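Local coordinates for protein chitinase (Thermococcus kodakarensis KOD1, PDB 5DHD) that hydrolyses chitin with dual catalytic domains and carries chitin-binding domains, one of them this beta-rich module, that probably hold it on the insoluble substrate, at residues 13-16 against 17-21; 62-66 against 67-71. One frame throughout, in Å; residues are numbered along the deposited sequence.

Contact 1 of 2, residues 13-16 against 17-21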
loop_
_atom_site.group_PDB
_atom_site.type_symbol
_atom_site.label_atom_id
_atom_site.label_comp_id
_atom_site.label_asym_id
_atom_site.label_seq_id
_atom_site.Cartn_x
_atom_site.Cartn_y
_atom_site.Cartn_z
ATOM N N VAL A 13 6.477 5.361 7.903
ATOM C CA VAL A 13 7.719 5.086 7.188
ATOM C C VAL A 13 8.909 4.945 8.132
ATOM O O VAL A 13 9.119 5.791 9.000
ATOM C CB VAL A 13 7.992 6.261 6.196
ATOM C CG1 VAL A 13 9.205 5.989 5.323
ATOM C CG2 VAL A 13 6.758 6.511 5.310
ATOM N N THR A 14 9.687 3.881 7.961
ATOM C CA THR A 14 10.858 3.646 8.812
ATOM C C THR A 14 12.025 3.267 7.909
ATOM O O THR A 14 11.981 2.254 7.213
ATOM C CB THR A 14 10.560 2.545 9.842
ATOM O OG1 THR A 14 9.436 2.952 10.629
ATOM C CG2 THR A 14 11.773 2.319 10.770
ATOM N N ASP A 15 13.085 4.066 7.962
ATOM C CA ASP A 15 14.242 3.908 7.087
ATOM C C ASP A 15 15.539 3.576 7.826
ATOM O O ASP A 15 15.961 4.299 8.734
ATOM C CB ASP A 15 14.377 5.219 6.295
ATOM C CG ASP A 15 15.605 5.278 5.391
ATOM O OD1 ASP A 15 16.323 4.275 5.225
ATOM O OD2 ASP A 15 15.827 6.367 4.829
ATOM N N TRP A 16 16.166 2.472 7.434
ATOM C CA TRP A 16 17.449 2.058 8.032
ATOM C C TRP A 16 18.443 1.662 6.940
ATOM O O TRP A 16 19.475 1.043 7.232
ATOM C CB TRP A 16 17.227 0.865 8.955
ATOM C CG TRP A 16 16.736 -0.359 8.233
ATOM C CD1 TRP A 16 17.479 -1.234 7.489
ATOM C CD2 TRP A 16 15.391 -0.845 8.202
ATOM N NE1 TRP A 16 16.678 -2.241 7.000
ATOM C CE2 TRP A 16 15.389 -2.027 7.422
ATOM C CE3 TRP A 16 14.181 -0.394 8.756
ATOM C CZ2 TRP A 16 14.227 -2.765 7.184
ATOM C CZ3 TRP A 16 13.018 -1.129 8.519
ATOM C CH2 TRP A 16 13.053 -2.303 7.739
ATOM N N GLY A 17 18.161 2.042 5.697
ATOM C CA GLY A 17 19.021 1.646 4.583
ATOM C C GLY A 17 18.035 1.136 3.552
ATOM O O GLY A 17 18.136 1.421 2.353
ATOM N N ASN A 18 17.100 0.332 4.047
ATOM C CA ASN A 18 15.958 -0.133 3.251
ATOM C C ASN A 18 14.822 0.473 4.061
ATOM O O ASN A 18 15.007 0.802 5.244
ATOM C CB ASN A 18 15.857 -1.655 3.185
ATOM C CG ASN A 18 16.954 -2.238 2.332
ATOM O OD1 ASN A 18 17.287 -1.678 1.289
ATOM N ND2 ASN A 18 17.531 -3.354 2.769
ATOM N N THR A 19 13.652 0.608 3.458
ATOM C CA THR A 19 12.564 1.288 4.130
ATOM C C THR A 19 11.277 0.503 4.266
ATOM O O THR A 19 10.761 -0.054 3.298
ATOM C CB THR A 19 12.286 2.597 3.380
ATOM O OG1 THR A 19 13.512 3.336 3.260
ATOM C CG2 THR A 19 11.294 3.463 4.120
ATOM N N GLU A 20 10.758 0.485 5.487
ATOM C CA GLU A 20 9.519 -0.210 5.791
ATOM C C GLU A 20 8.337 0.743 5.742
ATOM O O GLU A 20 8.395 1.859 6.274
ATOM C CB GLU A 20 9.572 -0.841 7.184
ATOM C CG GLU A 20 8.269 -1.527 7.622
ATOM C CD GLU A 20 8.442 -2.395 8.871
ATOM O OE1 GLU A 20 9.505 -3.019 9.028
ATOM O OE2 GLU A 20 7.503 -2.483 9.687
ATOM N N TYR A 21 7.271 0.293 5.094
ATOM C CA TYR A 21 6.045 1.066 4.985
ATOM C C TYR A 21 4.940 0.255 5.634
ATOM O O TYR A 21 4.583 -0.834 5.166
ATOM C CB TYR A 21 5.703 1.346 3.512
ATOM C CG TYR A 21 6.714 2.249 2.849
ATOM C CD1 TYR A 21 7.915 1.741 2.374
ATOM C CD2 TYR A 21 6.493 3.631 2.762
ATOM C CE1 TYR A 21 8.886 2.580 1.832
ATOM C CE2 TYR A 21 7.456 4.480 2.221
ATOM C CZ TYR A 21 8.651 3.941 1.758
ATOM O OH TYR A 21 9.617 4.761 1.206
HETATM O O HOH W 1 7.377 1.967 9.142
HETATM O O HOH W 2 16.804 -4.911 5.258
#

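Contact 2 of 2, residues 62-66 against 67-71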
loop_
_atom_site.group_PDB
_atom_site.type_symbol
_atom_site.label_atom_id
_atom_site.label_comp_id
_atom_site.label_asym_id
_atom_site.label_seq_id
_atom_site.Cartn_x
_atom_site.Cartn_y
_atom_site.Cartn_z
ATOM N N PHE A 62 -0.878 -4.052 -4.254
ATOM C CA PHE A 62 -1.210 -4.849 -3.086
ATOM C C PHE A 62 -2.717 -5.020 -2.986
ATOM O O PHE A 62 -3.480 -4.075 -3.209
ATOM C CB PHE A 62 -0.693 -4.191 -1.797
ATOM C CG PHE A 62 0.801 -4.193 -1.680
ATOM C CD1 PHE A 62 1.490 -5.341 -1.318
ATOM C CD2 PHE A 62 1.519 -3.027 -1.934
ATOM C CE1 PHE A 62 2.882 -5.327 -1.204
ATOM C CE2 PHE A 62 2.921 -3.009 -1.821
ATOM C CZ PHE A 62 3.591 -4.152 -1.457
ATOM N N THR A 63 -3.130 -6.237 -2.657
ATOM C CA THR A 63 -4.538 -6.561 -2.491
ATOM C C THR A 63 -4.680 -7.369 -1.205
ATOM O O THR A 63 -3.720 -7.989 -0.738
ATOM C CB THR A 63 -5.096 -7.333 -3.718
ATOM O OG1 THR A 63 -4.233 -8.433 -4.036
ATOM C CG2 THR A 63 -5.189 -6.403 -4.927
ATOM N N PRO A 64 -5.886 -7.395 -0.630
ATOM C CA PRO A 64 -6.084 -8.134 0.618
ATOM C C PRO A 64 -6.067 -9.645 0.577
ATOM O O PRO A 64 -6.461 -10.262 -0.414
ATOM C CB PRO A 64 -7.452 -7.641 1.114
ATOM C CG PRO A 64 -8.195 -7.347 -0.178
ATOM C CD PRO A 64 -7.128 -6.724 -1.079
ATOM N N VAL A 65 -5.575 -10.230 1.665
ATOM C CA VAL A 65 -5.630 -11.675 1.811
ATOM C C VAL A 65 -7.050 -11.879 2.349
ATOM O O VAL A 65 -7.747 -10.906 2.650
ATOM C CB VAL A 65 -4.540 -12.216 2.787
ATOM C CG1 VAL A 65 -3.173 -12.076 2.117
ATOM C CG2 VAL A 65 -4.569 -11.488 4.139
ATOM N N SER A 66 -7.483 -13.126 2.469
ATOM C CA SER A 66 -8.847 -13.432 2.903
ATOM C C SER A 66 -9.419 -12.663 4.081
ATOM O O SER A 66 -10.582 -12.230 4.055
ATOM C CB SER A 66 -8.963 -14.931 3.215
ATOM O OG SER A 66 -8.264 -15.266 4.401
ATOM N N TRP A 67 -8.611 -12.477 5.111
ATOM C CA TRP A 67 -9.053 -11.839 6.335
ATOM C C TRP A 67 -8.777 -10.356 6.501
ATOM O O TRP A 67 -9.113 -9.784 7.541
ATOM C CB TRP A 67 -8.400 -12.553 7.519
ATOM C CG TRP A 67 -6.877 -12.684 7.384
ATOM C CD1 TRP A 67 -6.190 -13.769 6.921
ATOM C CD2 TRP A 67 -5.889 -11.717 7.775
ATOM N NE1 TRP A 67 -4.829 -13.543 7.009
ATOM C CE2 TRP A 67 -4.619 -12.290 7.529
ATOM C CE3 TRP A 67 -5.956 -10.420 8.317
ATOM C CZ2 TRP A 67 -3.422 -11.613 7.808
ATOM C CZ3 TRP A 67 -4.773 -9.753 8.592
ATOM C CH2 TRP A 67 -3.522 -10.350 8.339
ATOM N N ASN A 68 -8.197 -9.730 5.481
ATOM C CA ASN A 68 -7.785 -8.336 5.600
ATOM C C ASN A 68 -8.502 -7.365 4.676
ATOM O O ASN A 68 -7.898 -6.395 4.206
ATOM C CB ASN A 68 -6.255 -8.284 5.384
ATOM C CG ASN A 68 -5.577 -7.197 6.184
ATOM O OD1 ASN A 68 -6.148 -6.636 7.120
ATOM N ND2 ASN A 68 -4.327 -6.899 5.822
ATOM N N ARG A 69 -9.790 -7.602 4.439
ATOM C CA ARG A 69 -10.578 -6.737 3.558
ATOM C C ARG A 69 -11.168 -5.520 4.267
ATOM O O ARG A 69 -11.719 -4.631 3.618
ATOM C CB ARG A 69 -11.712 -7.528 2.898
ATOM C CG ARG A 69 -11.201 -8.646 2.002
ATOM C CD ARG A 69 -12.341 -9.471 1.356
ATOM N NE ARG A 69 -13.063 -8.730 0.329
ATOM C CZ ARG A 69 -14.338 -8.347 0.425
ATOM N NH1 ARG A 69 -15.042 -8.650 1.508
ATOM N NH2 ARG A 69 -14.884 -7.620 -0.543
ATOM N N GLY A 70 -11.044 -5.475 5.591
ATOM C CA GLY A 70 -11.576 -4.354 6.350
ATOM C C GLY A 70 -12.388 -4.812 7.550
ATOM O O GLY A 70 -12.436 -6.011 7.825
ATOM N N PRO A 71 -13.061 -3.896 8.270
ATOM C CA PRO A 71 -13.128 -2.445 8.055
ATOM C C PRO A 71 -11.798 -1.711 8.192
ATOM O O PRO A 71 -11.575 -0.693 7.531
ATOM C CB PRO A 71 -14.170 -1.978 9.069
ATOM C CG PRO A 71 -14.025 -2.968 10.187
ATOM C CD PRO A 71 -13.863 -4.283 9.451
HETATM O O HOH W 3 -11.706 -9.848 5.176
#

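Contact 1 of 2, residues 13-16 against 17-21
Thr-14 and Glu-20 form an antiparallel hydrogen-bonded pair, with strands 13-15 and 19-21 running at 166° to each other as the two arms of a tight hairpin. Thr-14 N donates to Glu-20 O (2.9 Å) and Glu-20 N returns a bond to Thr-14 O, while a straight bond from Trp-16 N to Asn-18 O, 3.0 Å, holds the turn end. That same Asn-18 carbonyl oxygen lies over the centre of one face of the Trp-16 indole, 3.4 Å above its plane. Because CG of Trp-16 sits between the backbone N and the carbonyl carbon (chi1 64°), the ring folds back along the hairpin and brings CZ3 to 3.7 Å from Glu-20 CB, while the carboxylate stands almost perpendicular to it. On the other face of the hairpin, Val-13 CG1 presses tightly on Thr-19 CG2 at 3.5 Å, and Val-13 CG2 packs on Tyr-21. Here too Asp-15 OD1 accepts a hydrogen bond from Gly-17 N, 2.9 Å, and its OD2 is hydrogen-bonded to Ser-82 OG. An alanine in place of Asp-15 would probably leave Gly-17 N and Ser-82 OG without this acceptor, giving the turn more freedom to move. One carboxylate thus ties the hairpin turn to the neighbouring loop.

Contact 2 of 2, residues 62-66 against 67-71
Trp-67 meets Val-65 through a CH-pi contact: CG2 of the valine lies over the indole face, 3.6 Å from the centroid of the five-membered ring and 18° off its normal. With CG between its backbone N and carbonyl carbon (chi1 52°), Trp-67 turns its ring back beside the valine. Ser-66 OG comes in obliquely, 3.6 Å from Trp-67 CD1. Next, Asn-68 sets its CB over the same indole face and 3.8 Å from Val-65 CG2, so that the methyl group is packed by both residues. Its backbone N closes a type I beta turn from Val-65 to Asn-68, donating to Val-65 O at 3.1 Å; the N-H points nearly straight at the oxygen but approaches from above the carbonyl plane. This turn carries the chain out of strand 59-64 into the loop before strand 72-79. The Asn-68 amide is buried, and its ND2 is satisfied by the carbonyls of Ser-50 and Thr-74. Asn-68 O lies 3.4 Å from Pro-64 CB and also accepts the indole N-H of Trp-33. Arg-69 then lays CG against Pro-64 CG at 3.9 Å, and its guanidinium NE goes on to a salt bridge with Asp-32.

Contact 1 comes first along the chain and is complete before contact 2 begins; the two lie on opposite sides of its centre, about 23 Å apart between centres and about 7 Å at their nearest atoms, without touching. Contact 1 joins the edge strand 9-15 to strand 19-26 in the four-stranded antiparallel sheet. Contact 2 leaves strand 59-64 of the five-stranded sheet and leads to strand 72-79, next to strand 19-26. Phe-77 on strand 72-79 meets the rings of both Tyr-21 and Phe-62, so the two sheets pack as a beta sandwich. Contact 1 thus closes a hairpin within one sheet, whereas contact 2 starts the crossover between the two.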